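Local coordinates for PUM-HD domain-containing protein (PDB 7CGF), which binds RNA through its Pumilio homology domain and probably acts by recognising elements in mRNA 3' untranslated regions, at residues V250-V253 with S254-F258. The protein carries 2 engineered substitutions. Sequence-based numbering, arbitrary orientation.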
# COMPACT_ATOMS: atom_id res chain seq x y z
N VAL A 250 -12.57 -12.69 -15.57
CA VAL A 250 -12.10 -13.94 -16.17
C VAL A 250 -12.69 -14.12 -17.56
O VAL A 250 -12.03 -14.64 -18.46
CB VAL A 250 -12.42 -15.12 -15.25
CG1 VAL A 250 -12.23 -16.46 -15.98
CG2 VAL A 250 -11.57 -15.04 -13.99
N THR A 251 -13.95 -13.71 -17.74
CA THR A 251 -14.54 -13.78 -19.08
C THR A 251 -13.78 -12.89 -20.04
O THR A 251 -13.48 -13.30 -21.17
CB THR A 251 -16.02 -13.37 -19.03
OG1 THR A 251 -16.74 -14.29 -18.20
CG2 THR A 251 -16.64 -13.36 -20.41
N ARG A 252 -13.45 -11.67 -19.61
CA ARG A 252 -12.74 -10.75 -20.49
C ARG A 252 -11.33 -11.25 -20.80
O ARG A 252 -10.88 -11.17 -21.96
CB ARG A 252 -12.69 -9.36 -19.87
CG ARG A 252 -12.15 -8.32 -20.83
CD ARG A 252 -12.57 -6.92 -20.45
NE ARG A 252 -12.18 -5.97 -21.49
CZ ARG A 252 -12.99 -5.53 -22.44
NH1 ARG A 252 -14.26 -5.94 -22.47
NH2 ARG A 252 -12.55 -4.68 -23.36
N VAL A 253 -10.63 -11.73 -19.78
CA VAL A 253 -9.28 -12.27 -19.95
C VAL A 253 -9.31 -13.47 -20.87
O VAL A 253 -8.47 -13.60 -21.77
CB VAL A 253 -8.68 -12.62 -18.57
CG1 VAL A 253 -7.45 -13.49 -18.72
CG2 VAL A 253 -8.34 -11.33 -17.80
N SER A 254 -10.27 -14.38 -20.67
CA SER A 254 -10.34 -15.57 -21.50
C SER A 254 -10.65 -15.23 -22.95
O SER A 254 -10.07 -15.81 -23.87
CB SER A 254 -11.38 -16.54 -20.95
OG SER A 254 -10.97 -17.00 -19.67
N ASN A 255 -11.56 -14.28 -23.17
CA ASN A 255 -11.91 -13.89 -24.53
C ASN A 255 -10.79 -13.16 -25.24
O ASN A 255 -10.81 -13.06 -26.47
CB ASN A 255 -13.17 -13.02 -24.54
CG ASN A 255 -14.43 -13.81 -24.20
OD1 ASN A 255 -14.45 -15.04 -24.31
ND2 ASN A 255 -15.48 -13.11 -23.79
N ASN A 256 -9.81 -12.64 -24.50
CA ASN A 256 -8.70 -11.89 -25.08
C ASN A 256 -7.38 -12.40 -24.55
O ASN A 256 -6.46 -11.62 -24.27
CB ASN A 256 -8.86 -10.40 -24.80
CG ASN A 256 -10.15 -9.85 -25.37
OD1 ASN A 256 -10.22 -9.48 -26.54
ND2 ASN A 256 -11.20 -9.82 -24.55
N LEU A 257 -7.25 -13.73 -24.44
CA LEU A 257 -6.18 -14.34 -23.65
C LEU A 257 -4.80 -14.04 -24.22
O LEU A 257 -3.87 -13.71 -23.47
CB LEU A 257 -6.39 -15.85 -23.55
CG LEU A 257 -5.35 -16.62 -22.72
CD1 LEU A 257 -5.38 -16.20 -21.26
CD2 LEU A 257 -5.54 -18.12 -22.85
N PHE A 258 -4.63 -14.16 -25.54
CA PHE A 258 -3.31 -13.93 -26.10
C PHE A 258 -2.86 -12.49 -25.88
O PHE A 258 -1.71 -12.25 -25.50
CB PHE A 258 -3.30 -14.27 -27.59
CG PHE A 258 -1.95 -14.19 -28.19
CD1 PHE A 258 -1.01 -15.17 -27.93
CD2 PHE A 258 -1.59 -13.12 -28.99
CE1 PHE A 258 0.26 -15.10 -28.47
CE2 PHE A 258 -0.32 -13.05 -29.53
CZ PHE A 258 0.60 -14.03 -29.27
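Ser254 grips the carbonyl of Val250 twice, one turn back along helix 243-255. Its backbone N donates at 2.8 Å to Val250 O, and its OG donates to the same Val250 O at 2.9 Å, the two coming from opposite faces of the carbonyl plane. The hydroxyl gets there because OG sits anti to the carbonyl carbon, beside the backbone N (chi1 -65°), and so folds back toward the preceding turn. Serine suits this place: its hydroxyl is satisfied within its own helix, and the small side chain can lie against Met284 and Ile285 of helix 279-290.

Val253 faces the interior, where its side chain meets Ile270 of helix 266-276. Its CG1 lies a loose 4.3 Å from CD1 of Leu257, which touches Ile270 as well, so two branched apolar residues on either side of the bend share one greasy partner. Val253 O also takes Asn256 N at 3.2 Å, from well above its carbonyl plane.

Asn256 lies in the bend that follows helix 243-255. Its amide turns back over the last turn, and ND2 donates to Arg252 O at 2.9 Å, nearly straight (166°), in the carbonyl plane and on a lone pair. A leucine in its place offers no amide N-H, and would probably cost Arg252 O this bond and leave the bend less firmly tied. The Arg252 side chain, extended from CG to NE, makes a salt bridge through NE with Asp222. In the same last turn, Asn255 N donates to Thr251 O at 2.9 Å.

Asn256 also occupies the N-cap position of helix 257-261, though its amide, turned back to Arg252 O, does not cap the new helix. The result is a tight bend between consecutive helices, as in the all-helical Pumilio-repeat solenoid of the PUM-HD domain.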